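Local structure of sugar ABC transporter, periplasmic sugar-binding protein (Caulobacter crescentus, 4IRX) at residues A[31-36]-A[257-262]; A[67-72]-A[253-258]. The protein binds myo-inositol in the periplasm, probably delivering it to an ABC transporter for uptake into the cell. One frame throughout, in Å; residues are numbered along the deposited sequence.

Interaction 1: A[31-36]-A[257-262]; sequences EDEAAK and TALRQA
Glu-33 and Arg-260 face each other across two neighbouring helices of a periplasmic-binding-protein lobe, an alpha/beta domain with helices laid against a central, mostly parallel sheet. The two helices, 21-37 and 251-268, run side by side in the same sense, their local axes 10.0 Å apart and 27° from parallel, and the contact has a polar and an apolar part. In the polar part Arg-260 grips the carboxylate side-on, one nitrogen to each oxygen. NE of Arg-260 reaches OE2 of Glu-33 at 2.8 Å, nearly straight at 170° and within the guanidinium plane, whereas NH2 of Arg-260 meets OE1 of Glu-33 at 3.1 Å along a more bent path. The carboxylate and guanidinium planes are strongly turned against each other, and both donors come from above the carboxylate plane and not in the coplanar fork of a textbook arginine-carboxylate pair. Glu-33 OE1 is also paired with Arg-256, one helical turn earlier, so this buried acid serves two arginines; an alanine here would probably leave both guanidinium groups without this shared counter-charge, although Arg-256 would still have Asp-32 and Glu-29. A bend at chi2 (73°) swings the carboxylate of Glu-33 round to the arginine, while its CB and CG lie against Leu-259. The apolar part centres on that leucine, whose side chain also touches Val-39 and Val-41 at the sheet side of the helix pair. The CD2 methyl of Leu-259 sits over the backbone of the facing helix, 3.6 Å from Ala-34 CA, and comes within 3.8 Å of Ala-34 CB.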
loop_
_atom_site.group_PDB
_atom_site.type_symbol
_atom_site.label_atom_id
_atom_site.label_comp_id
_atom_site.label_asym_id
_atom_site.label_seq_id
_atom_site.Cartn_x
_atom_site.Cartn_y
_atom_site.Cartn_z
ATOM N N GLU A 31 8.203 11.773 -10.037
ATOM C CA GLU A 31 8.925 12.429 -11.116
ATOM C C GLU A 31 8.541 13.897 -11.257
ATOM O O GLU A 31 9.406 14.730 -11.536
ATOM C CB GLU A 31 8.716 11.700 -12.433
ATOM C CG GLU A 31 9.408 10.359 -12.448
ATOM C CD GLU A 31 8.935 9.479 -13.583
ATOM O OE1 GLU A 31 7.903 9.819 -14.222
ATOM O OE2 GLU A 31 9.584 8.436 -13.816
ATOM N N ASP A 32 7.254 14.227 -11.057
ATOM C CA ASP A 32 6.800 15.628 -11.086
ATOM C C ASP A 32 7.479 16.432 -9.988
ATOM O O ASP A 32 8.104 17.474 -10.227
ATOM C CB ASP A 32 5.274 15.723 -10.932
ATOM C CG ASP A 32 4.788 17.157 -10.654
ATOM O OD1 ASP A 32 5.182 18.092 -11.379
ATOM O OD2 ASP A 32 4.023 17.361 -9.665
ATOM N N GLU A 33 7.372 15.915 -8.768
ATOM C CA GLU A 33 7.961 16.613 -7.633
ATOM C C GLU A 33 9.469 16.754 -7.786
ATOM O O GLU A 33 10.026 17.797 -7.442
ATOM C CB GLU A 33 7.589 15.931 -6.314
ATOM C CG GLU A 33 7.942 16.750 -5.057
ATOM C CD GLU A 33 7.041 17.959 -4.793
ATOM O OE1 GLU A 33 5.904 18.017 -5.306
ATOM O OE2 GLU A 33 7.490 18.867 -4.057
ATOM N N ALA A 34 10.123 15.738 -8.344
ATOM C CA ALA A 34 11.573 15.793 -8.485
ATOM C C ALA A 34 11.985 16.924 -9.428
ATOM O O ALA A 34 12.930 17.676 -9.125
ATOM C CB ALA A 34 12.113 14.432 -8.962
ATOM N N ALA A 35 11.258 17.064 -10.537
ATOM C CA ALA A 35 11.499 18.166 -11.456
ATOM C C ALA A 35 11.320 19.506 -10.743
ATOM O O ALA A 35 12.215 20.361 -10.767
ATOM C CB ALA A 35 10.566 18.067 -12.663
ATOM N N LYS A 36 10.188 19.670 -10.065
ATOM C CA LYS A 36 9.908 20.914 -9.344
ATOM C C LYS A 36 10.950 21.272 -8.300
ATOM O O LYS A 36 11.212 22.454 -8.040
ATOM C CB LYS A 36 8.577 20.825 -8.640
ATOM C CG LYS A 36 7.399 20.884 -9.560
ATOM C CD LYS A 36 6.176 20.429 -8.801
ATOM C CE LYS A 36 4.932 20.810 -9.557
ATOM N NZ LYS A 36 3.773 20.100 -8.974
ATOM N N THR A 257 6.118 14.140 0.078
ATOM C CA THR A 257 6.612 14.505 1.398
ATOM C C THR A 257 7.964 13.879 1.668
ATOM O O THR A 257 8.866 14.550 2.198
ATOM C CB THR A 257 5.600 14.119 2.479
ATOM O OG1 THR A 257 4.360 14.812 2.248
ATOM C CG2 THR A 257 6.120 14.423 3.859
ATOM N N ALA A 258 8.127 12.608 1.309
ATOM C CA ALA A 258 9.447 11.988 1.475
ATOM C C ALA A 258 10.532 12.709 0.668
ATOM O O ALA A 258 11.633 12.937 1.176
ATOM C CB ALA A 258 9.397 10.499 1.106
ATOM N N LEU A 259 10.227 13.060 -0.577
ATOM C CA LEU A 259 11.207 13.745 -1.403
ATOM C C LEU A 259 11.514 15.146 -0.892
ATOM O O LEU A 259 12.661 15.569 -0.929
ATOM C CB LEU A 259 10.758 13.779 -2.865
ATOM C CG LEU A 259 11.849 14.228 -3.818
ATOM C CD1 LEU A 259 12.994 13.208 -3.791
ATOM C CD2 LEU A 259 11.248 14.373 -5.222
ATOM N N ARG A 260 10.494 15.870 -0.434
ATOM C CA ARG A 260 10.707 17.208 0.144
ATOM C C ARG A 260 11.619 17.158 1.352
ATOM O O ARG A 260 12.533 17.980 1.477
ATOM C CB ARG A 260 9.374 17.882 0.488
ATOM C CG ARG A 260 8.551 18.282 -0.716
ATOM C CD ARG A 260 7.093 18.468 -0.334
ATOM N NE ARG A 260 6.326 18.712 -1.541
ATOM C CZ ARG A 260 5.014 18.819 -1.602
ATOM N NH1 ARG A 260 4.259 18.662 -0.519
ATOM N NH2 ARG A 260 4.446 19.051 -2.790
ATOM N N GLN A 261 11.390 16.188 2.231
ATOM C CA GLN A 261 12.298 15.988 3.350
ATOM C C GLN A 261 13.706 15.641 2.877
ATOM O O GLN A 261 14.673 16.168 3.413
ATOM C CB GLN A 261 11.778 14.878 4.259
ATOM C CG GLN A 261 10.501 15.217 5.038
ATOM C CD GLN A 261 10.344 14.304 6.238
ATOM O OE1 GLN A 261 11.335 13.976 6.895
ATOM N NE2 GLN A 261 9.127 13.854 6.507
ATOM N N ALA A 262 13.823 14.771 1.880
ATOM C CA ALA A 262 15.147 14.413 1.361
ATOM C C ALA A 262 15.915 15.636 0.853
ATOM O O ALA A 262 17.110 15.769 1.110
ATOM C CB ALA A 262 15.003 13.374 0.257
#

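Interaction 2: A[67-72]-A[253-258]; sequences VVIVAP and LQIRTA
Ile-69, on strand 67-70, projects from the mostly parallel sheet into helix 251-268, a strand-to-helix contact in the layered alpha/beta core of the lobe. From CB, which points at the helix, the side chain divides. The CG2 branch stands anti to the backbone N and faces two helix residues: CG2 of Ile-69 approaches Ala-258 CB at 4.1 Å and Ile-255 CD1 at 4.2 Å, and those two residues are three positions apart, on the same face of the helix. The CG1 branch takes the other course: with chi1 at -61° it lies beside the backbone N, and the extended chi2 of 169° carries CD1 outward to the helix backbone. CD1 of Ile-69 is 3.8 Å from Ala-258 C and 4.0 Å from Ala-258 CB, fitting against the alanine's main chain, where the short side chain permits a close approach. Ile-93 and Val-95 of the adjoining strand also touch Ile-69, while Met-26 and Leu-30 of helix 21-37 touch Ile-255, continuing the apolar packing beyond the two segments. On the helix, Thr-257 OG1 turns back to Leu-253 O at 2.7 Å, sharing that carbonyl with its own backbone N-H from the opposite face of the carbonyl plane. Across the strand-helix interface no hydrogen bond forms, and the 122 Å² buried there joins only aliphatic side chains and helix backbone; the attachment therefore rests on shape and exclusion of water, without directional bonds to fix it.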
loop_
_atom_site.group_PDB
_atom_site.type_symbol
_atom_site.label_atom_id
_atom_site.label_comp_id
_atom_site.label_asym_id
_atom_site.label_seq_id
_atom_site.Cartn_x
_atom_site.Cartn_y
_atom_site.Cartn_z
ATOM N N VAL A 67 20.967 10.376 0.493
ATOM C CA VAL A 67 19.617 10.075 0.980
ATOM C C VAL A 67 18.980 9.054 0.074
ATOM O O VAL A 67 19.070 9.165 -1.159
ATOM C CB VAL A 67 18.699 11.320 1.015
ATOM C CG1 VAL A 67 17.367 10.944 1.647
ATOM C CG2 VAL A 67 19.355 12.454 1.770
ATOM N N VAL A 68 18.364 8.043 0.676
ATOM C CA VAL A 68 17.640 7.023 -0.072
ATOM C C VAL A 68 16.228 6.961 0.471
ATOM O O VAL A 68 16.024 7.012 1.692
ATOM C CB VAL A 68 18.316 5.638 0.023
ATOM C CG1 VAL A 68 17.519 4.637 -0.761
ATOM C CG2 VAL A 68 19.713 5.705 -0.558
ATOM N N ILE A 69 15.245 6.923 -0.427
ATOM C CA ILE A 69 13.850 6.701 -0.057
ATOM C C ILE A 69 13.530 5.286 -0.450
ATOM O O ILE A 69 13.784 4.891 -1.571
ATOM C CB ILE A 69 12.923 7.669 -0.796
ATOM C CG1 ILE A 69 13.273 9.122 -0.425
ATOM C CG2 ILE A 69 11.482 7.362 -0.504
ATOM C CD1 ILE A 69 12.575 10.169 -1.320
ATOM N N VAL A 70 13.024 4.503 0.489
ATOM C CA VAL A 70 12.811 3.082 0.224
ATOM C C VAL A 70 11.399 2.619 0.593
ATOM O O VAL A 70 10.865 2.944 1.658
ATOM C CB VAL A 70 13.893 2.224 0.940
ATOM C CG1 VAL A 70 13.958 2.535 2.424
ATOM C CG2 VAL A 70 13.679 0.730 0.704
ATOM N N ALA A 71 10.784 1.893 -0.332
ATOM C CA ALA A 71 9.570 1.128 -0.023
ATOM C C ALA A 71 10.041 -0.320 0.050
ATOM O O ALA A 71 10.194 -0.973 -0.993
ATOM C CB ALA A 71 8.506 1.306 -1.105
ATOM N N PRO A 72 10.325 -0.815 1.272
ATOM C CA PRO A 72 10.981 -2.132 1.379
ATOM C C PRO A 72 10.071 -3.270 0.934
ATOM O O PRO A 72 8.884 -3.235 1.261
ATOM C CB PRO A 72 11.266 -2.274 2.876
ATOM C CG PRO A 72 10.243 -1.354 3.549
ATOM C CD PRO A 72 10.090 -0.192 2.591
ATOM N N LEU A 253 0.881 12.490 -2.021
ATOM C CA LEU A 253 1.375 13.253 -0.881
ATOM C C LEU A 253 2.462 12.489 -0.097
ATOM O O LEU A 253 3.434 13.094 0.366
ATOM C CB LEU A 253 0.205 13.649 0.025
ATOM C CG LEU A 253 0.570 14.616 1.138
ATOM C CD1 LEU A 253 1.273 15.809 0.541
ATOM C CD2 LEU A 253 -0.694 15.036 1.898
ATOM N N GLN A 254 2.318 11.172 0.047
ATOM C CA GLN A 254 3.376 10.394 0.710
ATOM C C GLN A 254 4.718 10.575 0.037
ATOM O O GLN A 254 5.707 10.908 0.688
ATOM C CB GLN A 254 3.037 8.894 0.707
ATOM C CG GLN A 254 1.818 8.513 1.559
ATOM C CD GLN A 254 1.564 7.019 1.553
ATOM O OE1 GLN A 254 2.493 6.202 1.684
ATOM N NE2 GLN A 254 0.295 6.636 1.341
ATOM N N ILE A 255 4.751 10.350 -1.272
ATOM C CA ILE A 255 6.022 10.359 -1.981
ATOM C C ILE A 255 6.578 11.755 -2.094
ATOM O O ILE A 255 7.769 11.947 -1.930
ATOM C CB ILE A 255 5.958 9.584 -3.324
ATOM C CG1 ILE A 255 7.347 9.330 -3.898
ATOM C CG2 ILE A 255 5.151 10.341 -4.332
ATOM C CD1 ILE A 255 8.269 8.515 -2.992
ATOM N N ARG A 256 5.701 12.745 -2.281
ATOM C CA ARG A 256 6.147 14.129 -2.356
ATOM C C ARG A 256 6.733 14.575 -1.024
ATOM O O ARG A 256 7.747 15.256 -1.008
ATOM C CB ARG A 256 5.014 15.043 -2.799
ATOM C CG ARG A 256 4.502 14.752 -4.223
ATOM C CD ARG A 256 3.329 15.626 -4.531
ATOM N NE ARG A 256 2.712 15.312 -5.827
ATOM C CZ ARG A 256 3.072 15.888 -6.963
ATOM N NH1 ARG A 256 4.058 16.793 -6.984
ATOM N NH2 ARG A 256 2.452 15.556 -8.090
ATOM N N THR A 257 6.118 14.140 0.078
ATOM C CA THR A 257 6.612 14.505 1.398
ATOM C C THR A 257 7.964 13.879 1.668
ATOM O O THR A 257 8.866 14.550 2.198
ATOM C CB THR A 257 5.600 14.119 2.479
ATOM O OG1 THR A 257 4.360 14.812 2.248
ATOM C CG2 THR A 257 6.120 14.423 3.859
ATOM N N ALA A 258 8.127 12.608 1.309
ATOM C CA ALA A 258 9.447 11.988 1.475
ATOM C C ALA A 258 10.532 12.709 0.668
ATOM O O ALA A 258 11.633 12.937 1.176
ATOM C CB ALA A 258 9.397 10.499 1.106
#

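Both contacts use helix 251-268 and share Thr-257 and Ala-258, with centres 9 Å apart: interaction 1 ties this helix to helix 21-37, and interaction 2 seats it on the sheet. They meet directly where Ile-69 CD1 lies 3.8 Å from Leu-259 N, and Ala-262 CB packs 3.7 Å from Val-67 CG1. A polar link joins them as well: Arg-256 NH1 forms salt bridges to Asp-32 OD2 at 2.7 Å and Glu-33 OE1 at 2.8 Å. Neither contact touches the bound myo-inositol, about 11 Å from the Ile-255 side chain. The segments do reach pocket residues by hydrogen bonds: Gln-254 NE2 to the backbone O of Gln-249, and Arg-97 NH1 to the backbone O of Pro-72.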